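Local coordinates for protein glycosyl hydrolase family 26 (Bacteroides ovatus, PDB 4ZXO) that hydrolyses the beta-1,4-linked mannose backbone of mannans as a family 26 beta-mannanase, in a bacterium equipped to break down galactomannan, at residues 18-23 against 261-266; 51-56 against 314-319; 68-73 against 136-141; 174-179 against 219-224. One frame throughout, in Å; residues are numbered along the deposited sequence.

Contact 1: residues 18-23 against 261-266; sequences NLKQAE and KHDKPI
Lys20 reaches Asp263 and Pro265 because its CG lies beside the backbone N, anti to the carbonyl carbon (chi1 -75°), the chain then runs extended, and a bend at chi4 (-82°) places NZ. On the way it passes the proline ring: Lys20 CG is 4.0 Å from Pro265 CD, and the two side chains cross obliquely. Its ammonium ends 2.7 Å from Asp263 O, close but at an angle too poor for a hydrogen bond. A water bridges the two charged groups, accepting from Lys20 NZ at 3.1 Å and donating to Asp263 OD1 at 2.9 Å. The direct gap from Lys20 NZ to Asp263 OD1 is 4.1 Å. An alanine in place of Lys20 would probably leave Asp263 without its water-bridged positive partner and strip the CD side of the Pro265 ring of its aliphatic cover. Deeper in, Leu19 CB packs on Pro265 CB at 4.1 Å, and Leu19 O also takes a hydrogen bond from Ser296 OG, on the neighbouring strand 295-300. Asp263, with positive phi, leaves helix 241-262 through a Schellman motif, and this turn presents its carbonyl to the lysine. The arrangement is that of an alpha-to-beta connection in a TIM barrel: the chain passes from helix 241-262 into strand 266-271 at the N-terminal end of the strands, packed against the turn that follows helix 10-19.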
loop_
_atom_site.group_PDB
_atom_site.type_symbol
_atom_site.label_atom_id
_atom_site.label_comp_id
_atom_site.label_asym_id
_atom_site.label_seq_id
_atom_site.Cartn_x
_atom_site.Cartn_y
_atom_site.Cartn_z
ATOM N N ASN A 18 -0.793 -16.195 -4.800
ATOM C CA ASN A 18 -1.677 -16.282 -3.654
ATOM C C ASN A 18 -2.615 -15.070 -3.571
ATOM O O ASN A 18 -3.801 -15.228 -3.208
ATOM C CB ASN A 18 -0.827 -16.492 -2.381
ATOM C CG ASN A 18 -0.370 -17.952 -2.262
ATOM O OD1 ASN A 18 -1.222 -18.844 -2.215
ATOM N ND2 ASN A 18 0.909 -18.203 -2.326
ATOM N N LEU A 19 -2.150 -13.882 -3.976
ATOM C CA LEU A 19 -3.070 -12.725 -4.054
ATOM C C LEU A 19 -4.188 -13.008 -5.046
ATOM O O LEU A 19 -5.350 -12.623 -4.827
ATOM C CB LEU A 19 -2.312 -11.460 -4.462
ATOM C CG LEU A 19 -1.302 -10.989 -3.402
ATOM C CD1 LEU A 19 -0.585 -9.702 -3.876
ATOM C CD2 LEU A 19 -1.980 -10.753 -2.047
ATOM N N LYS A 20 -3.857 -13.759 -6.106
ATOM C CA LYS A 20 -4.850 -14.081 -7.129
ATOM C C LYS A 20 -5.884 -15.117 -6.688
ATOM O O LYS A 20 -6.858 -15.318 -7.387
ATOM C CB LYS A 20 -4.168 -14.548 -8.420
ATOM C CG LYS A 20 -3.561 -13.384 -9.171
ATOM C CD LYS A 20 -2.670 -13.926 -10.288
ATOM C CE LYS A 20 -2.021 -12.743 -11.068
ATOM N NZ LYS A 20 -2.758 -11.944 -12.205
ATOM N N GLN A 21 -5.708 -15.764 -5.549
ATOM C CA GLN A 21 -6.771 -16.677 -5.115
ATOM C C GLN A 21 -7.518 -16.117 -3.907
ATOM O O GLN A 21 -8.138 -16.834 -3.148
ATOM C CB GLN A 21 -6.249 -18.082 -4.824
ATOM C CG GLN A 21 -5.236 -18.173 -3.768
ATOM C CD GLN A 21 -4.853 -19.625 -3.510
ATOM O OE1 GLN A 21 -5.551 -20.550 -3.968
ATOM N NE2 GLN A 21 -3.740 -19.846 -2.789
ATOM N N ALA A 22 -7.522 -14.793 -3.802
ATOM C CA ALA A 22 -8.291 -14.110 -2.765
ATOM C C ALA A 22 -9.737 -14.554 -2.623
ATOM O O ALA A 22 -10.256 -14.602 -1.519
ATOM C CB ALA A 22 -8.264 -12.606 -3.024
ATOM N N GLU A 23 -10.414 -14.806 -3.740
ATOM C CA GLU A 23 -11.818 -15.166 -3.662
ATOM C C GLU A 23 -11.971 -16.423 -2.781
ATOM O O GLU A 23 -12.947 -16.560 -2.003
ATOM C CB GLU A 23 -12.388 -15.372 -5.062
ATOM C CG GLU A 23 -13.872 -15.620 -5.043
ATOM C CD GLU A 23 -14.496 -15.225 -6.353
ATOM O OE1 GLU A 23 -13.946 -15.630 -7.400
ATOM O OE2 GLU A 23 -15.511 -14.491 -6.326
ATOM N N LYS A 261 -11.165 -7.889 -16.255
ATOM C CA LYS A 261 -10.787 -7.515 -17.623
ATOM C C LYS A 261 -9.277 -7.689 -17.873
ATOM O O LYS A 261 -8.865 -8.083 -18.972
ATOM C CB LYS A 261 -11.198 -6.064 -17.935
ATOM C CG LYS A 261 -10.939 -5.668 -19.402
ATOM C CD LYS A 261 -11.500 -4.308 -19.717
ATOM C CE LYS A 261 -11.367 -3.992 -21.247
ATOM N NZ LYS A 261 -12.120 -2.754 -21.603
ATOM N N HIS A 262 -8.448 -7.389 -16.868
ATOM C CA HIS A 262 -7.012 -7.370 -17.060
ATOM C C HIS A 262 -6.284 -8.485 -16.309
ATOM O O HIS A 262 -5.045 -8.487 -16.269
ATOM C CB HIS A 262 -6.471 -5.978 -16.591
ATOM C CG HIS A 262 -6.892 -4.856 -17.476
ATOM N ND1 HIS A 262 -6.072 -4.351 -18.461
ATOM C CD2 HIS A 262 -8.082 -4.226 -17.618
ATOM C CE1 HIS A 262 -6.720 -3.404 -19.120
ATOM N NE2 HIS A 262 -7.933 -3.300 -18.617
ATOM N N ASP A 263 -7.045 -9.395 -15.684
ATOM C CA ASP A 263 -6.467 -10.491 -14.874
ATOM C C ASP A 263 -5.451 -9.990 -13.838
ATOM O O ASP A 263 -4.287 -10.420 -13.803
ATOM C CB ASP A 263 -5.816 -11.567 -15.759
ATOM C CG ASP A 263 -5.546 -12.828 -15.016
ATOM O OD1 ASP A 263 -6.235 -13.118 -14.000
ATOM O OD2 ASP A 263 -4.673 -13.597 -15.480
ATOM N N LYS A 264 -5.919 -9.094 -12.972
ATOM C CA LYS A 264 -5.115 -8.587 -11.867
ATOM C C LYS A 264 -5.893 -8.798 -10.607
ATOM O O LYS A 264 -7.113 -8.584 -10.618
ATOM C CB LYS A 264 -4.824 -7.073 -11.991
ATOM C CG LYS A 264 -4.161 -6.703 -13.330
ATOM C CD LYS A 264 -2.766 -7.308 -13.475
ATOM C CE LYS A 264 -2.070 -6.775 -14.744
ATOM N NZ LYS A 264 -0.810 -7.582 -14.981
ATOM N N PRO A 265 -5.208 -9.138 -9.504
ATOM C CA PRO A 265 -5.833 -9.118 -8.175
ATOM C C PRO A 265 -6.100 -7.669 -7.793
ATOM O O PRO A 265 -5.447 -6.766 -8.311
ATOM C CB PRO A 265 -4.760 -9.744 -7.284
ATOM C CG PRO A 265 -3.499 -9.429 -7.936
ATOM C CD PRO A 265 -3.766 -9.431 -9.424
ATOM N N ILE A 266 -6.994 -7.495 -6.829
ATOM C CA ILE A 266 -7.432 -6.172 -6.414
ATOM C C ILE A 266 -7.264 -6.000 -4.904
ATOM O O ILE A 266 -7.180 -6.981 -4.140
ATOM C CB ILE A 266 -8.903 -5.933 -6.820
ATOM C CG1 ILE A 266 -9.841 -6.861 -6.039
ATOM C CG2 ILE A 266 -9.034 -6.076 -8.367
ATOM C CD1 ILE A 266 -11.318 -6.579 -6.321
HETATM O O HOH W 1 -5.717 -11.900 -11.417
#

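Contact 2: residues 51-56 against 314-319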
loop_
_atom_site.group_PDB
_atom_site.type_symbol
_atom_site.label_atom_id
_atom_site.label_comp_id
_atom_site.label_asym_id
_atom_site.label_seq_id
_atom_site.Cartn_x
_atom_site.Cartn_y
_atom_site.Cartn_z
ATOM N N LYS A 51 -2.313 -6.036 17.133
ATOM C CA LYS A 51 -2.155 -7.218 17.952
ATOM C C LYS A 51 -2.584 -6.953 19.383
ATOM O O LYS A 51 -3.204 -7.806 20.016
ATOM C CB LYS A 51 -0.686 -7.700 17.891
ATOM C CG LYS A 51 -0.422 -9.025 18.640
ATOM C CD LYS A 51 0.994 -9.479 18.395
ATOM C CE LYS A 51 1.375 -10.711 19.218
ATOM N NZ LYS A 51 1.884 -10.272 20.561
ATOM N N SER A 52 -2.320 -5.747 19.899
ATOM C CA SER A 52 -2.715 -5.447 21.292
ATOM C C SER A 52 -4.212 -5.524 21.450
ATOM O O SER A 52 -4.693 -5.800 22.557
ATOM C CB SER A 52 -2.237 -4.058 21.716
ATOM O OG SER A 52 -0.847 -4.050 21.858
ATOM N N VAL A 53 -4.959 -5.288 20.362
ATOM C CA VAL A 53 -6.429 -5.379 20.479
ATOM C C VAL A 53 -6.969 -6.769 20.185
ATOM O O VAL A 53 -7.733 -7.331 20.972
ATOM C CB VAL A 53 -7.133 -4.357 19.563
ATOM C CG1 VAL A 53 -8.674 -4.592 19.482
ATOM C CG2 VAL A 53 -6.820 -2.968 20.043
ATOM N N CYS A 54 -6.568 -7.358 19.075
ATOM C CA CYS A 54 -7.176 -8.615 18.672
ATOM C C CYS A 54 -6.294 -9.846 18.887
ATOM O O CYS A 54 -6.812 -10.947 18.733
ATOM C CB CYS A 54 -7.598 -8.578 17.191
ATOM S SG CYS A 54 -6.196 -8.755 15.988
ATOM N N GLY A 55 -5.013 -9.677 19.229
ATOM C CA GLY A 55 -4.168 -10.801 19.566
ATOM C C GLY A 55 -3.354 -11.363 18.427
ATOM O O GLY A 55 -2.562 -12.283 18.651
ATOM N N ALA A 56 -3.539 -10.866 17.205
ATOM C CA ALA A 56 -2.668 -11.316 16.116
ATOM C C ALA A 56 -2.133 -10.135 15.339
ATOM O O ALA A 56 -2.787 -9.097 15.218
ATOM C CB ALA A 56 -3.401 -12.204 15.167
ATOM N N PRO A 314 -7.752 0.400 15.826
ATOM C CA PRO A 314 -7.962 0.640 17.236
ATOM C C PRO A 314 -6.693 0.431 18.053
ATOM O O PRO A 314 -5.651 -0.034 17.539
ATOM C CB PRO A 314 -9.029 -0.398 17.613
ATOM C CG PRO A 314 -8.843 -1.503 16.674
ATOM C CD PRO A 314 -8.303 -0.908 15.381
ATOM N N TYR A 315 -6.823 0.725 19.342
ATOM C CA TYR A 315 -5.802 0.410 20.329
ATOM C C TYR A 315 -6.577 0.060 21.589
ATOM O O TYR A 315 -7.779 0.344 21.654
ATOM C CB TYR A 315 -4.853 1.589 20.551
ATOM C CG TYR A 315 -5.535 2.896 20.858
ATOM C CD1 TYR A 315 -5.880 3.237 22.166
ATOM C CD2 TYR A 315 -5.837 3.779 19.853
ATOM C CE1 TYR A 315 -6.494 4.424 22.435
ATOM C CE2 TYR A 315 -6.442 4.981 20.119
ATOM C CZ TYR A 315 -6.765 5.296 21.396
ATOM O OH TYR A 315 -7.361 6.513 21.644
ATOM N N PRO A 316 -5.910 -0.499 22.600
ATOM C CA PRO A 316 -6.688 -0.892 23.776
ATOM C C PRO A 316 -7.491 0.248 24.455
ATOM O O PRO A 316 -6.957 1.330 24.764
ATOM C CB PRO A 316 -5.593 -1.444 24.720
ATOM C CG PRO A 316 -4.579 -2.036 23.750
ATOM C CD PRO A 316 -4.518 -1.005 22.649
ATOM N N GLY A 317 -8.795 0.022 24.657
ATOM C CA GLY A 317 -9.632 1.031 25.282
ATOM C C GLY A 317 -10.318 1.946 24.272
ATOM O O GLY A 317 -11.245 2.674 24.605
ATOM N N GLN A 318 -9.885 1.900 23.018
ATOM C CA GLN A 318 -10.482 2.766 22.002
ATOM C C GLN A 318 -11.913 2.309 21.773
ATOM O O GLN A 318 -12.192 1.102 21.885
ATOM C CB GLN A 318 -9.648 2.724 20.711
ATOM C CG GLN A 318 -9.859 3.950 19.773
ATOM C CD GLN A 318 -11.062 3.773 18.850
ATOM O OE1 GLN A 318 -11.417 2.625 18.512
ATOM N NE2 GLN A 318 -11.677 4.897 18.401
ATOM N N VAL A 319 -12.826 3.248 21.477
ATOM C CA VAL A 319 -14.254 2.915 21.486
ATOM C C VAL A 319 -14.644 1.839 20.501
ATOM O O VAL A 319 -15.619 1.126 20.755
ATOM C CB VAL A 319 -15.163 4.160 21.254
ATOM C CG1 VAL A 319 -15.010 5.182 22.420
ATOM C CG2 VAL A 319 -14.953 4.803 19.896
#
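Gln318 CB lies over the centre of one face of the Tyr315 ring, 3.8 Å above the plane; the backbone of Tyr315 meets Val53, and its ring makes an edge-to-face pair with that of Tyr311. Its CB leaves the backbone away from the helix, so the side facing Val53 is a second flat group, the peptide that joins Tyr315 to Pro316. Val53 CG2 sits over a face of this peptide, 3.4 Å from Tyr315 C and 3.7 Å from Pro316 N. The valine can do this because CG1 is anti to the backbone N (chi1 170°) while CG2 lies beside it; CG2 touches both prolines, 4.0 Å from Pro316 CD, and CG1 adds a contact to Pro314 CG at 4.2 Å. Val53 and Pro314 cross at about a right angle. One residue earlier in the helix, Ser52 CB touches Pro316 CG at 3.7 Å, while its OG bonds back to Ser48 O, so the serine meets the proline through carbon. No hydrogen bond joins the two segments. The loop keeps its own shape through a type II beta turn, closed by Gln318 N to Tyr315 O at 3.0 Å, with Gly317 at positive phi. Phe324 and Val325 of helix 321-328 also pack on Val53. On the outside of the TIM barrel, helix 49-54, between barrel strands 27-32 and 60-64, abuts the loop between strand 295-300 and helix 321-328.

Contact 3: residues 68-73 against 136-141; sequences IELGGT and LEWIDR
Glu69 lays its CB over the indole of Trp138, a CH-pi contact 3.5 Å from the centroid of the five-membered ring and 19° off its normal. The fit is close, CB standing 3.3 Å from Trp138 CG. Because Glu69 CG takes the crowded position between the backbone N and the carbonyl carbon (chi1 56°), it continues over the six-membered part, 3.7 Å from Trp138 CE3. The carboxylate then leaves the contact: OE1 bonds to Trp102 NE1 and OE2 to Arg105 N, both in the loop after strand 97-101. The backbone of Glu69 is held separately. Arg141 NH2 donates to Glu69 O at 2.6 Å, with an N-H...O angle of 138° and the donor above the carbonyl plane. The same NH2 makes a salt bridge of 2.7 Å to Glu137 OE2, one helical turn back, so one nitrogen serves two oxygens. Glu137 CD lies against one face of the guanidinium, toward its rim, and Gly71 CA, in a residue with positive phi, covers the centre of the opposite face, 4.1 Å above it; this sandwich should limit rotation of the group. Here the loop after strand 60-64, with its 3-10 segment 68-70, rests on helix 132-147. Beta-to-alpha loops of this kind stand at the C-terminal end of a TIM barrel, where glycoside hydrolases of this fold shape their substrate cleft.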
loop_
_atom_site.group_PDB
_atom_site.type_symbol
_atom_site.label_atom_id
_atom_site.label_comp_id
_atom_site.label_asym_id
_atom_site.label_seq_id
_atom_site.Cartn_x
_atom_site.Cartn_y
_atom_site.Cartn_z
ATOM N N ILE A 68 13.856 8.528 1.423
ATOM C CA ILE A 68 15.023 7.688 1.128
ATOM C C ILE A 68 15.843 8.322 0.034
ATOM O O ILE A 68 17.097 8.202 0.034
ATOM C CB ILE A 68 14.622 6.225 0.780
ATOM C CG1 ILE A 68 15.860 5.281 0.987
ATOM C CG2 ILE A 68 14.025 6.140 -0.655
ATOM C CD1 ILE A 68 15.485 3.864 1.204
ATOM N N GLU A 69 15.178 9.043 -0.867
ATOM C CA GLU A 69 15.851 9.687 -1.996
ATOM C C GLU A 69 16.833 10.764 -1.551
ATOM O O GLU A 69 17.698 11.178 -2.363
ATOM C CB GLU A 69 14.819 10.318 -2.929
ATOM C CG GLU A 69 13.857 11.347 -2.271
ATOM C CD GLU A 69 12.663 10.732 -1.534
ATOM O OE1 GLU A 69 12.618 9.499 -1.330
ATOM O OE2 GLU A 69 11.774 11.534 -1.103
ATOM N N LEU A 70 16.646 11.288 -0.325
ATOM C CA LEU A 70 17.557 12.307 0.222
ATOM C C LEU A 70 18.826 11.728 0.813
ATOM O O LEU A 70 19.723 12.478 1.214
ATOM C CB LEU A 70 16.870 13.116 1.270
ATOM C CG LEU A 70 15.598 13.824 0.805
ATOM C CD1 LEU A 70 15.009 14.718 1.914
ATOM C CD2 LEU A 70 15.812 14.693 -0.410
ATOM N N GLY A 71 18.947 10.422 0.870
ATOM C CA GLY A 71 20.204 9.824 1.360
ATOM C C GLY A 71 20.410 9.836 2.873
ATOM O O GLY A 71 21.516 9.542 3.369
ATOM N N GLY A 72 19.357 10.190 3.616
ATOM C CA GLY A 72 19.430 10.214 5.073
ATOM C C GLY A 72 19.052 8.911 5.719
ATOM O O GLY A 72 18.898 7.885 5.051
ATOM N N THR A 73 18.896 8.943 7.028
ATOM C CA THR A 73 18.798 7.698 7.783
ATOM C C THR A 73 17.343 7.391 8.133
ATOM O O THR A 73 17.044 6.278 8.574
ATOM C CB THR A 73 19.601 7.782 9.062
ATOM O OG1 THR A 73 19.279 9.040 9.687
ATOM C CG2 THR A 73 21.102 7.809 8.721
ATOM N N LEU A 136 16.098 9.503 -11.697
ATOM C CA LEU A 136 16.511 8.123 -11.825
ATOM C C LEU A 136 17.414 7.738 -10.624
ATOM O O LEU A 136 17.343 6.592 -10.168
ATOM C CB LEU A 136 17.227 7.858 -13.161
ATOM C CG LEU A 136 16.408 8.114 -14.410
ATOM C CD1 LEU A 136 17.220 7.716 -15.632
ATOM C CD2 LEU A 136 15.142 7.323 -14.394
ATOM N N GLU A 137 18.244 8.657 -10.127
ATOM C CA GLU A 137 19.077 8.394 -8.942
ATOM C C GLU A 137 18.161 8.120 -7.725
ATOM O O GLU A 137 18.434 7.220 -6.938
ATOM C CB GLU A 137 20.003 9.588 -8.707
ATOM C CG GLU A 137 20.882 9.500 -7.469
ATOM C CD GLU A 137 20.628 10.683 -6.555
ATOM O OE1 GLU A 137 20.894 11.893 -6.921
ATOM O OE2 GLU A 137 20.120 10.389 -5.461
ATOM N N TRP A 138 17.071 8.890 -7.622
ATOM C CA TRP A 138 16.107 8.712 -6.525
ATOM C C TRP A 138 15.459 7.333 -6.596
ATOM O O TRP A 138 15.360 6.654 -5.599
ATOM C CB TRP A 138 15.036 9.810 -6.563
ATOM C CG TRP A 138 15.578 11.152 -6.065
ATOM C CD1 TRP A 138 16.882 11.500 -5.795
ATOM C CD2 TRP A 138 14.780 12.263 -5.745
ATOM N NE1 TRP A 138 16.923 12.793 -5.315
ATOM C CE2 TRP A 138 15.637 13.275 -5.249
ATOM C CE3 TRP A 138 13.389 12.474 -5.774
ATOM C CZ2 TRP A 138 15.161 14.515 -4.812
ATOM C CZ3 TRP A 138 12.885 13.731 -5.357
ATOM C CH2 TRP A 138 13.777 14.735 -4.857
ATOM N N ILE A 139 15.058 6.909 -7.798
ATOM C CA ILE A 139 14.449 5.606 -7.947
ATOM C C ILE A 139 15.513 4.530 -7.593
ATOM O O ILE A 139 15.178 3.548 -6.945
ATOM C CB ILE A 139 13.885 5.398 -9.340
ATOM C CG1 ILE A 139 12.691 6.359 -9.590
ATOM C CG2 ILE A 139 13.418 3.950 -9.534
ATOM C CD1 ILE A 139 12.354 6.557 -11.125
ATOM N N ASP A 140 16.774 4.745 -7.962
ATOM C CA ASP A 140 17.829 3.792 -7.685
ATOM C C ASP A 140 18.027 3.661 -6.181
ATOM O O ASP A 140 18.376 2.589 -5.687
ATOM C CB ASP A 140 19.155 4.218 -8.362
ATOM C CG ASP A 140 19.148 3.971 -9.845
ATOM O OD1 ASP A 140 18.172 3.373 -10.386
ATOM O OD2 ASP A 140 20.183 4.263 -10.481
ATOM N N ARG A 141 17.773 4.733 -5.441
ATOM C CA ARG A 141 17.896 4.687 -3.971
ATOM C C ARG A 141 16.803 3.810 -3.393
ATOM O O ARG A 141 17.046 3.000 -2.476
ATOM C CB ARG A 141 17.852 6.125 -3.357
ATOM C CG ARG A 141 19.192 6.911 -3.641
ATOM C CD ARG A 141 19.237 8.422 -3.255
ATOM N NE ARG A 141 20.613 8.761 -2.874
ATOM C CZ ARG A 141 21.084 9.990 -2.670
ATOM N NH1 ARG A 141 22.352 10.125 -2.283
ATOM N NH2 ARG A 141 20.302 11.080 -2.826
#

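Contact 4: residues 174-179 against 219-224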
loop_
_atom_site.group_PDB
_atom_site.type_symbol
_atom_site.label_atom_id
_atom_site.label_comp_id
_atom_site.label_asym_id
_atom_site.label_seq_id
_atom_site.Cartn_x
_atom_site.Cartn_y
_atom_site.Cartn_z
ATOM N N TRP A 174 2.617 14.629 -8.561
ATOM C CA TRP A 174 2.360 13.732 -9.703
ATOM C C TRP A 174 0.864 13.574 -9.981
ATOM O O TRP A 174 0.485 12.695 -10.740
ATOM C CB TRP A 174 2.963 12.360 -9.451
ATOM C CG TRP A 174 2.454 11.686 -8.182
ATOM C CD1 TRP A 174 1.297 10.954 -8.048
ATOM C CD2 TRP A 174 3.064 11.705 -6.891
ATOM N NE1 TRP A 174 1.153 10.504 -6.754
ATOM C CE2 TRP A 174 2.222 10.955 -6.013
ATOM C CE3 TRP A 174 4.220 12.309 -6.383
ATOM C CZ2 TRP A 174 2.550 10.725 -4.677
ATOM C CZ3 TRP A 174 4.518 12.172 -5.019
ATOM C CH2 TRP A 174 3.679 11.356 -4.187
ATOM N N GLY A 175 0.041 14.412 -9.358
ATOM C CA GLY A 175 -1.401 14.274 -9.488
ATOM C C GLY A 175 -2.014 14.807 -10.796
ATOM O O GLY A 175 -1.299 15.317 -11.698
ATOM N N LYS A 176 -3.336 14.725 -10.873
ATOM C CA LYS A 176 -4.041 14.843 -12.174
ATOM C C LYS A 176 -3.799 16.191 -12.879
ATOM O O LYS A 176 -3.529 16.245 -14.110
ATOM C CB LYS A 176 -5.540 14.604 -11.938
ATOM C CG LYS A 176 -6.380 14.671 -13.159
ATOM C CD LYS A 176 -6.107 13.553 -14.040
ATOM C CE LYS A 176 -7.325 13.325 -15.052
ATOM N NZ LYS A 176 -7.689 14.525 -15.895
ATOM N N ASP A 177 -3.882 17.272 -12.099
ATOM C CA ASP A 177 -3.731 18.619 -12.667
ATOM C C ASP A 177 -2.267 19.018 -12.855
ATOM O O ASP A 177 -1.994 20.131 -13.313
ATOM C CB ASP A 177 -4.423 19.651 -11.795
ATOM C CG ASP A 177 -5.910 19.546 -11.839
ATOM O OD1 ASP A 177 -6.464 18.773 -12.662
ATOM O OD2 ASP A 177 -6.575 20.250 -11.039
ATOM N N LEU A 178 -1.334 18.122 -12.521
ATOM C CA LEU A 178 0.071 18.491 -12.503
ATOM C C LEU A 178 0.860 17.830 -13.585
ATOM O O LEU A 178 2.076 18.010 -13.657
ATOM C CB LEU A 178 0.665 18.155 -11.141
ATOM C CG LEU A 178 0.013 19.116 -10.135
ATOM C CD1 LEU A 178 -1.157 18.452 -9.383
ATOM C CD2 LEU A 178 1.015 19.832 -9.268
ATOM N N CYS A 179 0.194 17.040 -14.432
ATOM C CA CYS A 179 0.907 16.382 -15.538
ATOM C C CYS A 179 -0.098 15.770 -16.476
ATOM O O CYS A 179 -1.264 15.609 -16.103
ATOM C CB CYS A 179 1.887 15.289 -15.022
ATOM S SG CYS A 179 1.070 13.923 -14.067
ATOM N N TYR A 219 -10.852 5.142 -14.347
ATOM C CA TYR A 219 -9.856 4.549 -13.481
ATOM C C TYR A 219 -8.604 4.208 -14.230
ATOM O O TYR A 219 -7.505 4.377 -13.689
ATOM C CB TYR A 219 -10.471 3.283 -12.820
ATOM C CG TYR A 219 -9.531 2.483 -11.940
ATOM C CD1 TYR A 219 -9.371 2.796 -10.581
ATOM C CD2 TYR A 219 -8.857 1.387 -12.450
ATOM C CE1 TYR A 219 -8.516 2.035 -9.771
ATOM C CE2 TYR A 219 -7.997 0.649 -11.669
ATOM C CZ TYR A 219 -7.817 0.970 -10.332
ATOM O OH TYR A 219 -6.959 0.227 -9.557
ATOM N N LEU A 220 -8.774 3.703 -15.449
ATOM C CA LEU A 220 -7.617 3.284 -16.242
ATOM C C LEU A 220 -7.038 4.353 -17.149
ATOM O O LEU A 220 -6.151 4.033 -17.958
ATOM C CB LEU A 220 -7.986 2.070 -17.107
ATOM C CG LEU A 220 -8.353 0.833 -16.268
ATOM C CD1 LEU A 220 -8.733 -0.341 -17.237
ATOM C CD2 LEU A 220 -7.167 0.419 -15.398
ATOM N N GLU A 221 -7.560 5.589 -17.133
ATOM C CA GLU A 221 -7.080 6.605 -18.081
ATOM C C GLU A 221 -5.558 6.799 -17.990
ATOM O O GLU A 221 -4.899 7.019 -18.998
ATOM C CB GLU A 221 -7.777 7.945 -17.800
ATOM C CG GLU A 221 -7.474 9.001 -18.840
ATOM C CD GLU A 221 -7.063 10.372 -18.329
ATOM O OE1 GLU A 221 -6.672 10.617 -17.152
ATOM O OE2 GLU A 221 -7.162 11.264 -19.166
ATOM N N ARG A 222 -5.016 6.715 -16.769
ATOM C CA ARG A 222 -3.576 6.913 -16.589
ATOM C C ARG A 222 -2.826 5.611 -16.233
ATOM O O ARG A 222 -1.721 5.635 -15.598
ATOM C CB ARG A 222 -3.336 7.986 -15.510
ATOM C CG ARG A 222 -3.803 9.328 -15.987
ATOM C CD ARG A 222 -3.454 10.503 -15.093
ATOM N NE ARG A 222 -3.848 11.694 -15.861
ATOM C CZ ARG A 222 -3.246 12.878 -15.785
ATOM N NH1 ARG A 222 -2.218 13.062 -14.936
ATOM N NH2 ARG A 222 -3.661 13.882 -16.584
ATOM N N TYR A 223 -3.422 4.495 -16.608
ATOM C CA TYR A 223 -2.856 3.185 -16.312
ATOM C C TYR A 223 -1.675 2.891 -17.234
ATOM O O TYR A 223 -1.837 2.940 -18.467
ATOM C CB TYR A 223 -3.954 2.137 -16.515
ATOM C CG TYR A 223 -3.591 0.718 -16.210
ATOM C CD1 TYR A 223 -3.388 0.265 -14.922
ATOM C CD2 TYR A 223 -3.561 -0.220 -17.227
ATOM C CE1 TYR A 223 -3.072 -1.020 -14.668
ATOM C CE2 TYR A 223 -3.294 -1.566 -16.973
ATOM C CZ TYR A 223 -3.053 -1.956 -15.689
ATOM O OH TYR A 223 -2.797 -3.301 -15.472
ATOM N N PRO A 224 -0.503 2.545 -16.641
ATOM C CA PRO A 224 0.698 2.391 -17.472
ATOM C C PRO A 224 0.795 1.015 -18.152
ATOM O O PRO A 224 1.705 0.796 -18.939
ATOM C CB PRO A 224 1.842 2.599 -16.471
ATOM C CG PRO A 224 1.240 2.028 -15.143
ATOM C CD PRO A 224 -0.203 2.516 -15.186
HETATM O O HOH W 2 -1.770 11.934 -12.335
HETATM O O HOH W 3 -9.259 13.047 -17.847
#
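Cys179 O is gripped by two nitrogens of one guanidinium: Arg222 NH1 and Arg222 NH2 each donate to it at 3.0 Å, end-on. The oxygen lies close to the guanidinium plane, and neither bond is straight, at 140° for NH1 and 139° for NH2. Arg222 gets there on a chain extended from CG to NE. NH1 has a second bond, to a water at 2.9 Å that in turn donates to Trp174 O. Lys176 CD lies over one face of the guanidinium, offset toward the rim and 3.3 Å above its plane, so aliphatic carbon rather than the ammonium meets the cation. In the TIM barrel this joins the loop that leads from strand 159-162 into helix 181-197 to the one from helix 216-219 to strand 231-235, and the latter makes a type I beta turn from Leu220 to Tyr223. A leucine in place of Arg222 would probably leave Cys179 O without its double grip and Glu221 OE1 without its salt-bridge partner. That pairing is a salt bridge of 3.3 Å from Arg222 NE to Glu221 OE1, in the guanidinium plane but approaching from above the carboxylate plane. Lys176 and Glu221 cross at about a right angle, and a water accepts from Lys176 NZ at 2.9 Å and donates weakly to Glu221 OE2. His167 and Tyr184 pack on Arg222 as well.

Contacts 1 and 4 adjoin: His262 NE2 is 3.4 Å from Leu220 CD1, and Lys264 CE is 3.6 Å from Tyr223 OH, so residues 262-264, where the chain leaves helix 241-262, pack on the turn of contact 4. Contacts 3 and 4 do not touch, their nearest atoms being about 8 Å apart, but Trp138 and Trp174 both pack on Val104. Contact 2 touches none of the others; its nearest atoms are about 17 Å from contact 1, 24 Å from contact 3 and 25 Å from contact 4. The Val53 side chain is about 13 Å from the potassium ion bound by Ser328, Ser330 and Ile333. Contacts 3 and 4 are nested within contact 1, whereas the segments of contacts 1 and 2 alternate along the chain.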